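Local coordinates for transcriptional regulatory protein RcsB (Salmonella typhimurium, PDB 5O8Z) that acts as the DNA-binding response regulator of the Rcs signalling system, probably controlling transcription of numerous genes with or without the partner RcsA, at residues M4-A9 and V52-L57; E155-R160 and K173-S178; I106-G111 and E132-L137; K149-K154 and M191-E196. All coordinates share one frame; numbering follows the deposited sequence. Where two conformers were deposited one is given.

Contact 1 (M4-A9 and V52-L57); sequences MNVIIA and VLITDL. With MG (magnesium ion), chain F; BEF (beryllium trifluoride ion), chain E.
Ala9 O draws two donors at the end of strand 4-9: Asp56 N at 2.9 Å and, more loosely, the CA-H of Thr55; a water lies near it and 3.0 Å from Ile54 O. Ile54 O takes Ala9 N, and Ile54 N reaches Ile7 O at 2.8 Å, rungs of a parallel ladder in which Val6 to Ala9 pair in register with Val52 to Thr55. On the face of Val6, Val52 and Ile54, Val6 CG1 meets Ile54 CD1 at 3.5 Å; Met4, its chain bent at chi3 (42°), lays CE against Val52 CG2. On the other face Ile7 CG2 touches Leu53 CD1. Thr55 OG1, anti to its own N, gives its proton to Asp56 O on a lone pair, bridging to the residue just past the strand. The Asp56 carboxylate binds two ligands: OD1 is covalently joined to beryllium of the trifluoride at 1.8 Å, OD2 binds magnesium at 2.1 Å, a site completed by Asp11, Ser58 and two waters. Leu57 N donates to fluorine F2 at 3.2 Å. An aspartate at the end of a central parallel strand, here beryllofluorinated in mimicry of phosphorylation, is consistent with the phosphoacceptor site of the CheY-like receiver fold.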
loop_
_atom_site.group_PDB
_atom_site.type_symbol
_atom_site.label_atom_id
_atom_site.label_comp_id
_atom_site.label_asym_id
_atom_site.label_seq_id
_atom_site.Cartn_x
_atom_site.Cartn_y
_atom_site.Cartn_z
ATOM N N MET B 4 -14.775 -11.657 21.572
ATOM C CA MET B 4 -13.624 -11.984 20.764
ATOM C C MET B 4 -12.556 -10.954 21.082
ATOM O O MET B 4 -12.768 -9.758 20.866
ATOM C CB MET B 4 -13.980 -11.929 19.269
ATOM C CG MET B 4 -14.051 -13.285 18.576
ATOM S SD MET B 4 -14.574 -13.167 16.836
ATOM C CE MET B 4 -13.653 -11.749 16.246
ATOM N N ASN B 5 -11.422 -11.428 21.595
ATOM C CA ASN B 5 -10.241 -10.598 21.820
ATOM C C ASN B 5 -9.413 -10.516 20.553
ATOM O O ASN B 5 -9.047 -11.543 19.977
ATOM C CB ASN B 5 -9.409 -11.145 22.970
ATOM C CG ASN B 5 -10.117 -10.994 24.310
ATOM O OD1 ASN B 5 -10.797 -9.997 24.547
ATOM N ND2 ASN B 5 -9.968 -11.984 25.176
ATOM N N VAL B 6 -9.102 -9.290 20.152
ATOM C CA VAL B 6 -8.542 -9.017 18.840
ATOM C C VAL B 6 -7.189 -8.331 18.959
ATOM O O VAL B 6 -7.030 -7.353 19.691
ATOM C CB VAL B 6 -9.502 -8.148 17.990
ATOM C CG1 VAL B 6 -8.902 -7.839 16.627
ATOM C CG2 VAL B 6 -10.823 -8.881 17.802
ATOM N N ILE B 7 -6.222 -8.870 18.225
ATOM C CA ILE B 7 -4.935 -8.220 18.021
ATOM C C ILE B 7 -4.932 -7.655 16.607
ATOM O O ILE B 7 -5.328 -8.326 15.668
ATOM C CB ILE B 7 -3.766 -9.205 18.218
ATOM C CG1 ILE B 7 -3.632 -9.502 19.715
ATOM C CG2 ILE B 7 -2.457 -8.629 17.677
ATOM C CD1 ILE B 7 -2.478 -10.410 20.093
ATOM N N ILE B 8 -4.465 -6.424 16.483
ATOM C CA ILE B 8 -4.334 -5.755 15.196
ATOM C C ILE B 8 -2.877 -5.473 14.927
ATOM O O ILE B 8 -2.155 -5.023 15.812
ATOM C CB ILE B 8 -5.085 -4.432 15.188
ATOM C CG1 ILE B 8 -6.559 -4.633 15.544
ATOM C CG2 ILE B 8 -5.007 -3.809 13.807
ATOM C CD1 ILE B 8 -7.263 -3.331 15.930
ATOM N N ALA B 9 -2.445 -5.696 13.694
ATOM C CA ALA B 9 -1.078 -5.401 13.308
ATOM C C ALA B 9 -1.024 -4.734 11.942
ATOM O O ALA B 9 -1.526 -5.286 10.974
ATOM C CB ALA B 9 -0.242 -6.676 13.305
ATOM N N VAL B 52 -8.316 -13.752 17.809
ATOM C CA VAL B 52 -8.215 -13.367 16.417
ATOM C C VAL B 52 -7.071 -12.368 16.205
ATOM O O VAL B 52 -6.840 -11.495 17.033
ATOM C CB VAL B 52 -9.547 -12.751 15.918
ATOM C CG1 VAL B 52 -9.467 -12.440 14.436
ATOM C CG2 VAL B 52 -10.707 -13.697 16.201
ATOM N N LEU B 53 -6.361 -12.534 15.093
ATOM C CA LEU B 53 -5.378 -11.576 14.631
ATOM C C LEU B 53 -5.880 -10.968 13.306
ATOM O O LEU B 53 -6.188 -11.698 12.391
ATOM C CB LEU B 53 -4.028 -12.270 14.410
ATOM C CG LEU B 53 -2.945 -11.514 13.631
ATOM C CD1 LEU B 53 -2.576 -10.207 14.328
ATOM C CD2 LEU B 53 -1.709 -12.362 13.459
ATOM N N ILE B 54 -5.961 -9.639 13.241
ATOM C CA ILE B 54 -6.200 -8.897 12.014
ATOM C C ILE B 54 -4.849 -8.321 11.640
ATOM O O ILE B 54 -4.367 -7.420 12.324
ATOM C CB ILE B 54 -7.193 -7.734 12.238
ATOM C CG1 ILE B 54 -8.534 -8.268 12.761
ATOM C CG2 ILE B 54 -7.326 -6.917 10.954
ATOM C CD1 ILE B 54 -9.496 -7.179 13.217
ATOM N N THR B 55 -4.238 -8.841 10.577
ATOM C CA THR B 55 -2.851 -8.497 10.252
ATOM C C THR B 55 -2.641 -8.023 8.857
ATOM O O THR B 55 -3.218 -8.513 7.913
ATOM C CB THR B 55 -1.834 -9.639 10.513
ATOM O OG1 THR B 55 -0.481 -9.128 10.394
ATOM C CG2 THR B 55 -2.005 -10.830 9.552
ATOM N N ASP B 56 -1.704 -7.100 8.764
ATOM C CA ASP B 56 -1.168 -6.592 7.527
ATOM C C ASP B 56 -0.161 -7.603 6.956
ATOM O O ASP B 56 0.312 -8.443 7.702
ATOM C CB ASP B 56 -0.483 -5.271 7.859
ATOM C CG ASP B 56 -0.094 -4.506 6.658
ATOM O OD1 ASP B 56 -0.708 -4.706 5.599
ATOM O OD2 ASP B 56 0.821 -3.691 6.768
ATOM N N LEU B 57 0.124 -7.533 5.643
ATOM C CA LEU B 57 1.140 -8.375 4.996
ATOM C C LEU B 57 2.504 -7.698 4.921
ATOM O O LEU B 57 3.494 -8.336 5.246
ATOM C CB LEU B 57 0.745 -8.795 3.563
ATOM C CG LEU B 57 -0.308 -9.889 3.342
ATOM C CD1 LEU B 57 -0.504 -10.145 1.839
ATOM C CD2 LEU B 57 0.036 -11.203 4.034
HETATM MG MG MG F . 1.856 -2.376 5.532
HETATM BE BE BEF E . -0.192 -4.107 3.937
HETATM F F1 BEF E . 1.123 -3.414 3.989
HETATM F F2 BEF E . 0.003 -5.420 3.255
HETATM F F3 BEF E . -1.357 -3.391 3.345
HETATM O O HOH W 1 -4.199 -5.041 10.522
HETATM O O HOH W 2 0.477 -0.826 5.637
HETATM O O HOH W 3 3.123 -1.158 4.561
#

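Contact 2 (E155-R160 and K173-S178); sequences ESEVLR and KKLNRS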
loop_
_atom_site.group_PDB
_atom_site.type_symbol
_atom_site.label_atom_id
_atom_site.label_comp_id
_atom_site.label_asym_id
_atom_site.label_seq_id
_atom_site.Cartn_x
_atom_site.Cartn_y
_atom_site.Cartn_z
ATOM N N GLU B 155 14.301 -23.640 -9.822
ATOM C CA GLU B 155 13.437 -22.462 -9.974
ATOM C C GLU B 155 13.485 -21.549 -8.744
ATOM O O GLU B 155 13.616 -20.329 -8.871
ATOM C CB GLU B 155 12.003 -22.897 -10.248
ATOM C CG GLU B 155 11.804 -23.456 -11.647
ATOM C CD GLU B 155 10.456 -24.119 -11.879
ATOM O OE1 GLU B 155 9.773 -24.522 -10.901
ATOM O OE2 GLU B 155 10.072 -24.270 -13.057
ATOM N N SER B 156 13.374 -22.147 -7.559
ATOM C CA SER B 156 13.485 -21.395 -6.310
ATOM C C SER B 156 14.830 -20.661 -6.214
ATOM O O SER B 156 14.872 -19.504 -5.777
ATOM C CB SER B 156 13.278 -22.309 -5.107
ATOM O OG SER B 156 12.073 -23.043 -5.253
ATOM N N GLU B 157 15.899 -21.324 -6.653
ATOM C CA GLU B 157 17.264 -20.771 -6.651
ATOM C C GLU B 157 17.407 -19.502 -7.497
ATOM O O GLU B 157 17.954 -18.518 -7.036
ATOM C CB GLU B 157 18.264 -21.831 -7.145
ATOM C CG GLU B 157 19.684 -21.708 -6.612
ATOM C CD GLU B 157 20.449 -23.028 -6.688
ATOM O OE1 GLU B 157 20.134 -23.869 -7.572
ATOM O OE2 GLU B 157 21.367 -23.238 -5.856
ATOM N N VAL B 158 16.896 -19.532 -8.726
ATOM C CA VAL B 158 16.879 -18.346 -9.597
ATOM C C VAL B 158 16.037 -17.193 -8.972
ATOM O O VAL B 158 16.446 -16.030 -9.020
ATOM C CB VAL B 158 16.355 -18.691 -11.013
ATOM C CG1 VAL B 158 16.202 -17.443 -11.851
ATOM C CG2 VAL B 158 17.290 -19.677 -11.723
ATOM N N LEU B 159 14.885 -17.528 -8.387
ATOM C CA LEU B 159 13.962 -16.513 -7.880
ATOM C C LEU B 159 14.467 -15.853 -6.593
ATOM O O LEU B 159 14.330 -14.638 -6.446
ATOM C CB LEU B 159 12.535 -17.060 -7.723
ATOM C CG LEU B 159 11.571 -16.693 -8.870
ATOM C CD1 LEU B 159 12.156 -16.875 -10.263
ATOM C CD2 LEU B 159 10.269 -17.482 -8.736
ATOM N N ARG B 160 15.072 -16.636 -5.700
ATOM C CA ARG B 160 15.679 -16.099 -4.481
ATOM C C ARG B 160 16.728 -15.026 -4.772
ATOM O O ARG B 160 16.849 -14.077 -4.001
ATOM C CB ARG B 160 16.272 -17.210 -3.636
ATOM N N LYS B 173 25.782 -16.008 -14.399
ATOM C CA LYS B 173 27.174 -16.067 -13.945
ATOM C C LYS B 173 27.276 -16.615 -12.524
ATOM O O LYS B 173 28.097 -17.479 -12.260
ATOM C CB LYS B 173 27.839 -14.695 -14.039
ATOM N N LYS B 174 26.434 -16.118 -11.626
ATOM C CA LYS B 174 26.426 -16.553 -10.220
ATOM C C LYS B 174 26.147 -18.053 -9.984
ATOM O O LYS B 174 26.757 -18.676 -9.106
ATOM C CB LYS B 174 25.410 -15.732 -9.434
ATOM C CG LYS B 174 25.899 -14.346 -9.074
ATOM C CD LYS B 174 24.779 -13.509 -8.464
ATOM C CE LYS B 174 25.315 -12.464 -7.497
ATOM N NZ LYS B 174 25.654 -13.047 -6.165
ATOM N N LEU B 175 25.221 -18.616 -10.759
ATOM C CA LEU B 175 24.877 -20.042 -10.673
ATOM C C LEU B 175 25.670 -20.923 -11.658
ATOM O O LEU B 175 25.588 -22.150 -11.595
ATOM C CB LEU B 175 23.369 -20.225 -10.878
ATOM C CG LEU B 175 22.459 -19.422 -9.924
ATOM C CD1 LEU B 175 20.983 -19.629 -10.245
ATOM C CD2 LEU B 175 22.734 -19.731 -8.456
ATOM N N ASN B 176 26.451 -20.293 -12.542
ATOM C CA ASN B 176 27.204 -20.973 -13.598
ATOM C C ASN B 176 26.274 -21.721 -14.567
ATOM O O ASN B 176 26.470 -22.905 -14.874
ATOM C CB ASN B 176 28.300 -21.883 -13.017
ATOM C CG ASN B 176 29.355 -22.267 -14.051
ATOM O OD1 ASN B 176 29.327 -21.795 -15.189
ATOM N ND2 ASN B 176 30.265 -23.161 -13.672
ATOM N N ARG B 177 25.256 -20.994 -15.033
ATOM C CA ARG B 177 24.279 -21.495 -16.002
ATOM C C ARG B 177 24.172 -20.516 -17.144
ATOM O O ARG B 177 24.411 -19.337 -16.957
ATOM C CB ARG B 177 22.894 -21.633 -15.370
ATOM C CG ARG B 177 22.706 -22.874 -14.532
ATOM C CD ARG B 177 21.383 -22.816 -13.783
ATOM N NE ARG B 177 21.486 -23.452 -12.473
ATOM C CZ ARG B 177 20.549 -23.426 -11.528
ATOM N NH1 ARG B 177 19.379 -22.812 -11.727
ATOM N NH2 ARG B 177 20.786 -24.052 -10.369
ATOM N N SER B 178 23.781 -21.006 -18.314
ATOM C CA SER B 178 23.527 -20.136 -19.456
ATOM C C SER B 178 22.325 -19.191 -19.201
ATOM O O SER B 178 21.495 -19.420 -18.305
ATOM C CB SER B 178 23.284 -20.961 -20.718
ATOM O OG SER B 178 21.982 -21.506 -20.729
#
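Glu157 of helix 153-162 meets Arg177 in the turn after helix 168-175, joining the preceding helix of the LuxR-type DNA-binding domain to its predicted helix-turn-helix (168-187). With CG roughly anti to the backbone N (chi1 -152°) and the chain extended beyond it, the glutamate spans the gap between the helices, its CG passing 4.1 Å from Leu175 CD2. Its OE1 forms a salt bridge with Arg177 NH2 at 2.9 Å. The bond is bent: the nitrogen sits above the carboxylate plane, 47° out of it, while OE1 lies at the edge of the guanidinium, and the two flat groups are turned 68° apart. One residue on, Val158 is buried and presents CG2 to both partners. Leu175 CD1 comes across it at about a right angle, 4.0 Å away, and that same methyl hangs over one face of the Arg177 guanidinium, offset toward the rim. Val158 also packs on Ile182 and Gln185 of helix 179-193, so it packs against both the turn and the helix that follows it. Between Leu175 and Arg177 the chain turns through Asn176, whose positive phi makes it the C-prime residue of a Schellman motif. Arg177 has a second polar partner, Gln185 OE1 in the following helix, which accepts a hydrogen bond from Arg177 NH1, an atom that also lies 3.8 Å from Val158 CG2.

Contact 3 (I106-G111 and E132-L137); sequences IVLKQG and ESVSRL. With BEF (beryllium trifluoride ion), chain E.
Val134, Leu108 and Ser133 carry this join between the edge strand of the receiver sheet, 105-108, and helix 132-144, which leads from the receiver domain toward the DNA-binding domain. The axes of strand segment 106-108 and helix segment 132-137 approach to 8.2 Å, at 102°. Val134 inserts CG2 between two strand residues, 3.6 Å from Ile106 O and 3.8 Å from Leu108 CG; its CG1 stands anti to the backbone N (chi1 175°), facing CB of Ile106. Leu108 slants across Val134 and sends CD1 to the helix backbone, 3.7 Å from Ser133 O and little farther from Ser133 OG. Leu95 of helix 92-100 covers Ile106, Leu108 and Leu137, so the apolar patch runs between two helices. Past Leu108 the chain makes a type I turn closed by Gly111 N to Leu108 O. From this turn the extended chain of Lys109 carries NZ to fluorine F3 of the beryllium trifluoride at 2.8 Å and to a salt bridge with Asp10, while His12 of the second subunit packs on Lys109. No direct hydrogen bond joins the two segments; a water does it instead, accepting from Leu108 N at 2.8 Å and hydrogen-bonded to Ser133 OG at 3.2 Å.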
loop_
_atom_site.group_PDB
_atom_site.type_symbol
_atom_site.label_atom_id
_atom_site.label_comp_id
_atom_site.label_asym_id
_atom_site.label_seq_id
_atom_site.Cartn_x
_atom_site.Cartn_y
_atom_site.Cartn_z
ATOM N N ILE B 106 -9.592 -12.986 4.087
ATOM C CA ILE B 106 -8.798 -11.988 3.395
ATOM C C ILE B 106 -9.660 -10.757 3.055
ATOM O O ILE B 106 -10.716 -10.873 2.418
ATOM C CB ILE B 106 -8.197 -12.544 2.088
ATOM C CG1 ILE B 106 -7.426 -13.853 2.346
ATOM C CG2 ILE B 106 -7.259 -11.501 1.490
ATOM C CD1 ILE B 106 -6.953 -14.586 1.117
ATOM N N VAL B 107 -9.173 -9.580 3.423
ATOM C CA VAL B 107 -9.859 -8.322 3.118
ATOM C C VAL B 107 -8.884 -7.375 2.470
ATOM O O VAL B 107 -7.747 -7.249 2.922
ATOM C CB VAL B 107 -10.425 -7.645 4.393
ATOM C CG1 VAL B 107 -11.111 -6.323 4.054
ATOM C CG2 VAL B 107 -11.405 -8.556 5.087
ATOM N N LEU B 108 -9.321 -6.706 1.419
ATOM C CA LEU B 108 -8.489 -5.718 0.758
ATOM C C LEU B 108 -8.761 -4.328 1.309
ATOM O O LEU B 108 -9.925 -3.920 1.464
ATOM C CB LEU B 108 -8.736 -5.711 -0.753
ATOM C CG LEU B 108 -8.426 -7.016 -1.452
ATOM C CD1 LEU B 108 -8.861 -6.987 -2.915
ATOM C CD2 LEU B 108 -6.942 -7.347 -1.318
ATOM N N LYS B 109 -7.685 -3.579 1.534
ATOM C CA LYS B 109 -7.793 -2.142 1.857
ATOM C C LYS B 109 -8.439 -1.338 0.722
ATOM O O LYS B 109 -9.105 -0.345 0.993
ATOM C CB LYS B 109 -6.432 -1.547 2.222
ATOM C CG LYS B 109 -5.762 -2.209 3.421
ATOM C CD LYS B 109 -4.381 -1.644 3.684
ATOM C CE LYS B 109 -3.808 -2.154 5.015
ATOM N NZ LYS B 109 -2.402 -1.699 5.284
ATOM N N GLN B 110 -8.239 -1.770 -0.535
ATOM C CA GLN B 110 -8.949 -1.204 -1.706
ATOM C C GLN B 110 -10.408 -1.653 -1.786
ATOM O O GLN B 110 -11.062 -1.318 -2.761
ATOM C CB GLN B 110 -8.331 -1.641 -3.056
ATOM C CG GLN B 110 -6.845 -1.468 -3.222
ATOM C CD GLN B 110 -6.035 -2.651 -2.733
ATOM O OE1 GLN B 110 -6.305 -3.221 -1.664
ATOM N NE2 GLN B 110 -5.013 -2.987 -3.473
ATOM N N GLY B 111 -10.904 -2.446 -0.842
ATOM C CA GLY B 111 -12.270 -3.002 -0.918
ATOM C C GLY B 111 -13.331 -2.090 -0.354
ATOM O O GLY B 111 -13.150 -0.879 -0.299
ATOM N N GLU B 132 -16.210 -9.936 -2.842
ATOM C CA GLU B 132 -16.206 -10.038 -4.303
ATOM C C GLU B 132 -14.864 -9.602 -4.891
ATOM O O GLU B 132 -14.311 -10.292 -5.736
ATOM C CB GLU B 132 -17.392 -9.241 -4.924
ATOM C CG GLU B 132 -17.062 -7.984 -5.761
ATOM C CD GLU B 132 -16.696 -6.726 -4.973
ATOM O OE1 GLU B 132 -16.172 -5.769 -5.606
ATOM O OE2 GLU B 132 -16.914 -6.688 -3.733
ATOM N N SER B 133 -14.340 -8.481 -4.394
ATOM C CA SER B 133 -13.074 -7.888 -4.847
ATOM C C SER B 133 -11.884 -8.853 -4.704
ATOM O O SER B 133 -10.919 -8.785 -5.470
ATOM C CB SER B 133 -12.785 -6.622 -4.029
ATOM O OG SER B 133 -12.803 -6.920 -2.633
ATOM N N VAL B 134 -11.963 -9.722 -3.704
ATOM C CA VAL B 134 -10.999 -10.815 -3.494
ATOM C C VAL B 134 -11.343 -11.988 -4.405
ATOM O O VAL B 134 -10.468 -12.497 -5.074
ATOM C CB VAL B 134 -10.997 -11.283 -2.022
ATOM C CG1 VAL B 134 -10.094 -12.497 -1.803
ATOM C CG2 VAL B 134 -10.559 -10.138 -1.130
ATOM N N SER B 135 -12.615 -12.396 -4.426
ATOM C CA SER B 135 -13.083 -13.512 -5.281
ATOM C C SER B 135 -12.722 -13.376 -6.755
ATOM O O SER B 135 -12.299 -14.355 -7.371
ATOM C CB SER B 135 -14.589 -13.694 -5.168
ATOM O OG SER B 135 -14.899 -14.345 -3.956
ATOM N N ARG B 136 -12.891 -12.169 -7.301
ATOM C CA ARG B 136 -12.642 -11.897 -8.720
ATOM C C ARG B 136 -11.213 -12.250 -9.125
ATOM O O ARG B 136 -11.006 -13.058 -10.032
ATOM C CB ARG B 136 -12.936 -10.431 -9.065
ATOM C CG ARG B 136 -14.399 -9.995 -8.941
ATOM C CD ARG B 136 -15.381 -10.783 -9.817
ATOM N NE ARG B 136 -15.662 -12.123 -9.276
ATOM C CZ ARG B 136 -16.441 -12.393 -8.220
ATOM N NH1 ARG B 136 -17.080 -11.426 -7.552
ATOM N NH2 ARG B 136 -16.598 -13.658 -7.829
ATOM N N LEU B 137 -10.227 -11.685 -8.441
ATOM C CA LEU B 137 -8.832 -11.918 -8.869
ATOM C C LEU B 137 -8.271 -13.286 -8.426
ATOM O O LEU B 137 -7.307 -13.774 -9.017
ATOM C CB LEU B 137 -7.894 -10.730 -8.576
ATOM C CG LEU B 137 -8.208 -9.698 -7.503
ATOM C CD1 LEU B 137 -8.049 -10.367 -6.166
ATOM C CD2 LEU B 137 -7.301 -8.489 -7.626
HETATM BE BE BEF E . -0.192 -4.107 3.937
HETATM F F1 BEF E . 1.123 -3.414 3.989
HETATM F F2 BEF E . 0.003 -5.420 3.255
HETATM F F3 BEF E . -1.357 -3.391 3.345
HETATM O O HOH W 4 -11.949 -6.531 0.401
#

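Contact 4 (K149-K154 and M191-E196); sequences KRLSPK and MKLGVE
This is a surface contact inside the LuxR-type DNA-binding domain, where the loop leading into helix 153-162 lies along the carboxyl end of helix 179-193. Lys192 and Leu193 provide the helix side, Lys149 to Ser152 the loop side. Lys192 is fully extended, every torsion beyond chi1 close to 180°, and runs along the loop. Its CG rests 4.0 Å from Lys149 CB, its CD passes Arg150 O at 3.5 Å, and its NZ ends in a hydrogen bond to the same oxygen at 2.9 Å, the nitrogen tilted 23° from the carbonyl plane. The ammonium has a stronger partner in Glu155, with whose OE1 it forms a salt bridge. That carboxylate oxygen also accepts Ser152 N, while Ser152 OG caps Glu155 N in return, a capping box that starts helix 153-162. Lys192 thus ties its own helix both to the loop and to the first turn of helix 153-162. Beside this polar seam, Leu151 and Leu193 cross at about a right angle, Leu151 CD1 lying 3.6 Å from Leu193 CD2. Gly194, with positive phi (76°), then ends helix 179-193 as the C-prime residue of a Schellman motif, in which Val195 N turns back to Met190 O. The two leucines extend inward: both touch Leu159 of helix 153-162, and Leu193 also meets Tyr204 of helix 198-207, while Tyr146, earlier in the same loop, packs on Lys192.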
loop_
_atom_site.group_PDB
_atom_site.type_symbol
_atom_site.label_atom_id
_atom_site.label_comp_id
_atom_site.label_asym_id
_atom_site.label_seq_id
_atom_site.Cartn_x
_atom_site.Cartn_y
_atom_site.Cartn_z
ATOM N N LYS B 149 0.717 -26.337 -8.815
ATOM C CA LYS B 149 2.157 -26.548 -9.002
ATOM C C LYS B 149 3.036 -25.698 -8.072
ATOM O O LYS B 149 2.701 -24.549 -7.766
ATOM C CB LYS B 149 2.539 -26.319 -10.467
ATOM C CG LYS B 149 1.762 -27.201 -11.444
ATOM C CD LYS B 149 2.603 -27.617 -12.645
ATOM C CE LYS B 149 1.744 -28.114 -13.803
ATOM N NZ LYS B 149 0.990 -29.361 -13.493
ATOM N N ARG B 150 4.146 -26.300 -7.630
ATOM C CA ARG B 150 5.124 -25.660 -6.741
ATOM C C ARG B 150 6.472 -25.554 -7.460
ATOM O O ARG B 150 6.719 -26.251 -8.455
ATOM C CB ARG B 150 5.302 -26.455 -5.437
ATOM C CG ARG B 150 4.029 -27.008 -4.806
ATOM C CD ARG B 150 3.161 -25.940 -4.160
ATOM N NE ARG B 150 1.816 -26.447 -3.888
ATOM C CZ ARG B 150 1.517 -27.288 -2.905
ATOM N NH1 ARG B 150 2.464 -27.717 -2.082
ATOM N NH2 ARG B 150 0.268 -27.700 -2.742
ATOM N N LEU B 151 7.340 -24.690 -6.940
ATOM C CA LEU B 151 8.651 -24.425 -7.540
ATOM C C LEU B 151 9.625 -25.571 -7.302
ATOM O O LEU B 151 9.649 -26.147 -6.220
ATOM C CB LEU B 151 9.261 -23.135 -6.978
ATOM C CG LEU B 151 8.818 -21.784 -7.541
ATOM C CD1 LEU B 151 7.315 -21.648 -7.635
ATOM C CD2 LEU B 151 9.403 -20.674 -6.687
ATOM N N SER B 152 10.439 -25.881 -8.313
ATOM C CA SER B 152 11.535 -26.840 -8.154
ATOM C C SER B 152 12.681 -26.142 -7.429
ATOM O O SER B 152 12.703 -24.912 -7.351
ATOM C CB SER B 152 12.012 -27.349 -9.518
ATOM O OG SER B 152 12.849 -26.387 -10.152
ATOM N N PRO B 153 13.664 -26.907 -6.928
ATOM C CA PRO B 153 14.817 -26.269 -6.288
ATOM C C PRO B 153 15.580 -25.339 -7.222
ATOM O O PRO B 153 16.054 -24.292 -6.800
ATOM C CB PRO B 153 15.710 -27.451 -5.889
ATOM C CG PRO B 153 14.804 -28.614 -5.818
ATOM C CD PRO B 153 13.666 -28.371 -6.747
ATOM N N LYS B 154 15.708 -25.732 -8.482
ATOM C CA LYS B 154 16.347 -24.886 -9.462
ATOM C C LYS B 154 15.615 -23.567 -9.634
ATOM O O LYS B 154 16.239 -22.527 -9.581
ATOM C CB LYS B 154 16.464 -25.597 -10.798
ATOM C CG LYS B 154 17.584 -26.615 -10.846
ATOM C CD LYS B 154 17.623 -27.261 -12.216
ATOM C CE LYS B 154 18.727 -28.289 -12.354
ATOM N NZ LYS B 154 20.044 -27.739 -11.928
ATOM N N MET B 191 5.092 -19.005 -14.691
ATOM C CA MET B 191 3.863 -19.696 -15.101
ATOM C C MET B 191 3.203 -20.393 -13.911
ATOM O O MET B 191 1.987 -20.316 -13.740
ATOM C CB MET B 191 4.115 -20.708 -16.222
ATOM C CG MET B 191 4.061 -20.125 -17.619
ATOM S SD MET B 191 4.497 -21.397 -18.824
ATOM C CE MET B 191 2.887 -22.114 -19.138
ATOM N N LYS B 192 4.014 -21.041 -13.085
ATOM C CA LYS B 192 3.517 -21.730 -11.882
ATOM C C LYS B 192 2.861 -20.804 -10.874
ATOM O O LYS B 192 1.817 -21.130 -10.312
ATOM C CB LYS B 192 4.656 -22.485 -11.199
ATOM C CG LYS B 192 5.106 -23.704 -11.985
ATOM C CD LYS B 192 6.313 -24.354 -11.333
ATOM C CE LYS B 192 6.683 -25.664 -12.018
ATOM N NZ LYS B 192 7.717 -26.388 -11.224
ATOM N N LEU B 193 3.505 -19.666 -10.627
ATOM C CA LEU B 193 3.034 -18.691 -9.651
ATOM C C LEU B 193 1.905 -17.818 -10.177
ATOM O O LEU B 193 1.258 -17.127 -9.392
ATOM C CB LEU B 193 4.186 -17.795 -9.199
ATOM C CG LEU B 193 5.328 -18.536 -8.493
ATOM C CD1 LEU B 193 6.509 -17.599 -8.310
ATOM C CD2 LEU B 193 4.854 -19.121 -7.167
ATOM N N GLY B 194 1.697 -17.825 -11.492
ATOM C CA GLY B 194 0.645 -17.064 -12.133
ATOM C C GLY B 194 0.939 -15.587 -12.250
ATOM O O GLY B 194 0.006 -14.793 -12.359
ATOM N N VAL B 195 2.216 -15.210 -12.217
ATOM C CA VAL B 195 2.615 -13.814 -12.409
ATOM C C VAL B 195 3.025 -13.668 -13.857
ATOM O O VAL B 195 3.810 -14.477 -14.364
ATOM C CB VAL B 195 3.738 -13.330 -11.459
ATOM C CG1 VAL B 195 3.261 -13.401 -10.017
ATOM C CG2 VAL B 195 5.039 -14.112 -11.616
ATOM N N GLU B 196 2.481 -12.643 -14.510
ATOM C CA GLU B 196 2.615 -12.453 -15.953
ATOM C C GLU B 196 3.748 -11.503 -16.381
ATOM O O GLU B 196 4.101 -11.479 -17.553
ATOM C CB GLU B 196 1.274 -11.965 -16.532
ATOM C CG GLU B 196 0.973 -12.500 -17.928
ATOM C CD GLU B 196 0.776 -14.014 -17.961
ATOM O OE1 GLU B 196 0.030 -14.541 -17.095
ATOM O OE2 GLU B 196 1.364 -14.672 -18.855
#

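The four contacts fall into two pairs. Contacts 1 and 3 share the parallel sheet of the receiver, contact 1 on central strands and contact 3 on the edge strand that helix 132-144 packs against; their centres are 18 Å apart, and both reach the beryllium trifluoride, with Asp56 and Lys109 close together. Contacts 2 and 4 lie in the DNA-binding domain, 14 Å apart between centres, sharing helix 153-162 and meeting through Glu155 and Lys192. Along the chain contact 1 comes first, then contact 3, and contact 2 falls between the two segments of contact 4. Helix 132-144 precedes helix 153-162, so contact 3 packs the chain leading toward the DNA-binding domain against the receiver sheet, yet contacts 1 and 2 remain 37 Å apart between centres.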